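Local atomic coordinates of endo-1,4-beta-xylanase D (Paenibacillus polymyxa, PDB entry 1W0N), a protein that probably binds xylan through a calcium-dependent carbohydrate-binding module of family 36 attached to a xylan-hydrolysing enzyme. Residues 69-77 and 109-120. Sequence-based numbering, arbitrary orientation.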
loop_
_atom_site.group_PDB
_atom_site.type_symbol
_atom_site.label_atom_id
_atom_site.label_comp_id
_atom_site.label_asym_id
_atom_site.label_seq_id
_atom_site.Cartn_x
_atom_site.Cartn_y
_atom_site.Cartn_z
ATOM N N GLY A 69 -1.397 9.240 15.464
ATOM C CA GLY A 69 -2.361 9.695 14.500
ATOM C C GLY A 69 -2.309 8.962 13.166
ATOM O O GLY A 69 -1.790 7.843 13.054
ATOM N N THR A 70 -2.876 9.601 12.152
ATOM C CA THR A 70 -3.220 8.938 10.905
ATOM C C THR A 70 -2.132 9.049 9.852
ATOM O O THR A 70 -1.571 10.117 9.621
ATOM C CB THR A 70 -4.492 9.603 10.356
ATOM O OG1 THR A 70 -5.534 9.502 11.330
ATOM C CG2 THR A 70 -4.968 8.950 9.068
ATOM N N ALA A 71 -1.890 7.905 9.195
ATOM C CA ALA A 71 -1.139 7.833 7.949
ATOM C C ALA A 71 -2.098 7.261 6.895
ATOM O O ALA A 71 -2.849 6.344 7.180
ATOM C CB ALA A 71 0.068 6.921 8.110
ATOM N N LYS A 72 -2.103 7.849 5.714
ATOM C CA LYS A 72 -2.987 7.393 4.646
ATOM C C LYS A 72 -2.160 6.985 3.441
ATOM O O LYS A 72 -1.236 7.683 3.055
ATOM C CB LYS A 72 -4.014 8.451 4.255
ATOM C CG LYS A 72 -5.232 8.464 5.236
ATOM C CD LYS A 72 -6.260 9.407 4.790
ATOM C CE LYS A 72 -7.505 9.230 5.506
ATOM N NZ LYS A 72 -8.494 8.696 4.564
ATOM N N VAL A 73 -2.540 5.844 2.853
ATOM C CA VAL A 73 -1.822 5.247 1.742
ATOM C C VAL A 73 -2.771 5.038 0.561
ATOM O O VAL A 73 -3.737 4.280 0.687
ATOM C CB VAL A 73 -1.205 3.895 2.167
ATOM C CG1 VAL A 73 -0.479 3.234 1.013
ATOM C CG2 VAL A 73 -0.265 4.075 3.353
ATOM N N ASP A 74 -2.481 5.692 -0.558
ATOM C CA ASP A 74 -3.225 5.457 -1.791
ATOM C C ASP A 74 -2.834 4.124 -2.419
ATOM O O ASP A 74 -1.653 3.755 -2.442
ATOM C CB ASP A 74 -2.908 6.536 -2.819
ATOM C CG ASP A 74 -3.610 7.864 -2.576
ATOM O OD1 ASP A 74 -4.526 7.925 -1.766
ATOM O OD2 ASP A 74 -3.246 8.871 -3.233
ATOM N N LEU A 75 -3.842 3.444 -2.951
ATOM C CA LEU A 75 -3.653 2.284 -3.802
ATOM C C LEU A 75 -3.919 2.695 -5.239
ATOM O O LEU A 75 -4.998 3.200 -5.560
ATOM C CB LEU A 75 -4.607 1.168 -3.398
ATOM C CG LEU A 75 -4.609 -0.069 -4.282
ATOM C CD1 LEU A 75 -3.247 -0.745 -4.311
ATOM C CD2 LEU A 75 -5.689 -1.043 -3.829
ATOM N N VAL A 76 -2.919 2.470 -6.090
ATOM C CA VAL A 76 -2.981 2.825 -7.498
ATOM C C VAL A 76 -2.893 1.509 -8.278
ATOM O O VAL A 76 -1.964 0.726 -8.088
ATOM C CB VAL A 76 -1.879 3.780 -7.881
ATOM C CG1 VAL A 76 -2.146 4.389 -9.245
ATOM C CG2 VAL A 76 -1.703 4.879 -6.814
ATOM N N ILE A 77 -3.882 1.244 -9.129
ATOM C CA ILE A 77 -3.878 0.042 -9.982
ATOM C C ILE A 77 -3.966 0.521 -11.411
ATOM O O ILE A 77 -4.934 1.183 -11.802
ATOM C CB ILE A 77 -5.068 -0.900 -9.660
ATOM C CG1 ILE A 77 -5.031 -1.346 -8.196
ATOM C CG2 ILE A 77 -5.042 -2.109 -10.607
ATOM C CD1 ILE A 77 -6.200 -2.217 -7.787
ATOM N N ILE A 109 0.735 -2.203 -9.683
ATOM C CA ILE A 109 0.180 -1.968 -8.360
ATOM C C ILE A 109 1.142 -1.048 -7.636
ATOM O O ILE A 109 2.348 -1.343 -7.577
ATOM C CB ILE A 109 0.051 -3.293 -7.580
ATOM C CG1 ILE A 109 -0.665 -4.372 -8.390
ATOM C CG2 ILE A 109 -0.622 -3.057 -6.227
ATOM C CD1 ILE A 109 -2.019 -3.996 -8.927
ATOM N N LYS A 110 0.658 0.065 -7.111
ATOM C CA LYS A 110 1.516 1.016 -6.415
ATOM C C LYS A 110 0.836 1.449 -5.123
ATOM O O LYS A 110 -0.380 1.696 -5.097
ATOM C CB LYS A 110 1.813 2.201 -7.311
ATOM C CG LYS A 110 2.680 3.282 -6.697
ATOM C CD LYS A 110 3.086 4.337 -7.661
ATOM C CE LYS A 110 2.014 5.226 -8.065
ATOM N NZ LYS A 110 2.620 6.313 -8.850
ATOM N N LEU A 111 1.627 1.537 -4.055
ATOM C CA LEU A 111 1.196 2.149 -2.804
ATOM C C LEU A 111 2.061 3.384 -2.574
ATOM O O LEU A 111 3.300 3.342 -2.709
ATOM C CB LEU A 111 1.354 1.161 -1.643
ATOM C CG LEU A 111 0.448 -0.071 -1.706
ATOM C CD1 LEU A 111 0.944 -1.163 -0.753
ATOM C CD2 LEU A 111 -1.000 0.260 -1.377
ATOM N N ALA A 112 1.436 4.498 -2.211
ATOM C CA ALA A 112 2.138 5.779 -1.953
ATOM C C ALA A 112 1.345 6.554 -0.953
ATOM O O ALA A 112 0.137 6.393 -0.850
ATOM C CB ALA A 112 2.287 6.585 -3.224
ATOM N N LEU A 113 1.942 7.451 -0.170
ATOM C CA LEU A 113 1.173 8.302 0.734
ATOM C C LEU A 113 0.150 9.125 -0.026
ATOM O O LEU A 113 0.436 9.653 -1.104
ATOM C CB LEU A 113 2.081 9.227 1.528
ATOM C CG LEU A 113 3.007 8.583 2.551
ATOM C CD1 LEU A 113 3.875 9.612 3.210
ATOM C CD2 LEU A 113 2.284 7.811 3.580
ATOM N N THR A 114 -1.031 9.292 0.561
ATOM C CA THR A 114 -2.072 10.112 -0.014
ATOM C C THR A 114 -1.657 11.621 -0.096
ATOM O O THR A 114 -2.007 12.308 -1.024
ATOM C CB THR A 114 -3.389 9.834 0.808
ATOM O OG1 THR A 114 -3.723 8.468 0.838
ATOM C CG2 THR A 114 -4.574 10.572 0.330
ATOM N N SER A 115 -1.002 12.081 0.939
ATOM C CA SER A 115 -0.393 13.449 1.135
ATOM C C SER A 115 1.208 13.385 1.504
ATOM O O SER A 115 1.781 12.363 1.702
ATOM C CB SER A 115 -0.988 14.283 2.317
ATOM O OG SER A 115 -0.444 13.827 3.534
ATOM N N ASP A 116 1.840 14.551 1.545
ATOM C CA ASP A 116 3.174 14.779 2.092
ATOM C C ASP A 116 3.027 15.282 3.567
ATOM O O ASP A 116 3.451 14.594 4.546
ATOM C CB ASP A 116 3.651 15.892 1.193
ATOM C CG ASP A 116 5.127 15.981 1.094
ATOM O OD1 ASP A 116 5.665 17.110 0.944
ATOM O OD2 ASP A 116 5.841 15.031 1.077
ATOM N N ASP A 117 2.143 16.283 3.734
ATOM C CA ASP A 117 2.008 17.076 4.950
ATOM C C ASP A 117 0.746 16.812 5.710
ATOM O O ASP A 117 0.607 17.332 6.808
ATOM C CB ASP A 117 2.058 18.509 4.541
ATOM C CG ASP A 117 3.388 18.873 3.966
ATOM O OD1 ASP A 117 3.552 20.090 3.588
ATOM O OD2 ASP A 117 4.343 18.063 3.877
ATOM N N GLY A 118 -0.162 16.057 5.183
ATOM C CA GLY A 118 -1.445 15.871 5.747
ATOM C C GLY A 118 -1.289 14.777 6.678
ATOM O O GLY A 118 -2.057 14.818 7.671
ATOM N N THR A 119 -0.323 13.759 6.475
ATOM C CA THR A 119 -0.340 12.724 7.348
ATOM C C THR A 119 1.001 12.274 7.865
ATOM O O THR A 119 2.027 12.774 7.405
ATOM C CB THR A 119 -0.974 11.536 6.724
ATOM O OG1 THR A 119 -0.070 10.842 5.871
ATOM C CG2 THR A 119 -2.211 11.830 5.923
ATOM N N TRP A 120 0.999 11.381 8.828
ATOM C CA TRP A 120 2.194 10.767 9.342
ATOM C C TRP A 120 2.731 9.788 8.297
ATOM O O TRP A 120 2.277 9.716 7.166
ATOM C CB TRP A 120 1.875 10.122 10.687
ATOM C CG TRP A 120 1.540 11.134 11.733
ATOM C CD1 TRP A 120 0.334 11.357 12.293
ATOM C CD2 TRP A 120 2.447 12.079 12.309
ATOM N NE1 TRP A 120 0.420 12.371 13.200
ATOM C CE2 TRP A 120 1.708 12.843 13.219
ATOM C CE3 TRP A 120 3.812 12.352 12.141
ATOM C CZ2 TRP A 120 2.295 13.877 13.988
ATOM C CZ3 TRP A 120 4.374 13.366 12.881
ATOM C CH2 TRP A 120 3.615 14.114 13.795
HETATM O O HOH W 1 -2.434 12.726 10.182
HETATM O O HOH W 2 -0.769 10.519 3.314
HETATM O O HOH W 3 -0.473 9.319 -3.706
HETATM O O HOH W 4 -3.681 11.493 -2.971
#
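Val76 and Lys110 face each other as an antiparallel hydrogen-bonded pair: Val76 N reaches Lys110 O at 2.8 Å, and Lys110 N returns the bond to Val76 O. Asp74 and Ala112 repeat the exchange, and past the strand end Thr114 N and Trp120 N bond to Lys72 O and Thr70 O, so the loop 114-120 rejoins strand 70-77. Most of the apolar contacts lie on the face of Leu75, Leu111, Ile77 and Ile109, where branched aliphatic chains suit a buried layer. Leu75 CD1 touches Leu111 CD2 (3.8 Å), Val73 CG1 packs on Leu111 CB, and Ile109 bends CD1 back (chi2 -55°) against Ile77 CG2. In this beta-sandwich Leu75 and Leu111 also meet strand 122-130 of the facing sheet. The loop leads on to Asp121, a ligand of the bound magnesium ion, which lies about 5 Å from the Leu113 side chain. On the other face the long Lys110 chain covers Val76, its CE methylene 3.9 Å from Val76 CG2. Partly exposed, the short Asp74 carboxylate can serve hydroxyl and water together: OD1 takes Thr114 OG1 (2.8 Å) from 65° out of its plane, and water 4 links OD2 to Thr114 O. Without this carboxylate, as with an alanine here, the Thr114 hydroxyl would probably lose this acceptor and water 4 one partner. With chi1 at 80° Thr119 turns OG1 toward its own main chain, donating to Trp120 O; it accepts from water 2, which also donates to Lys72 O.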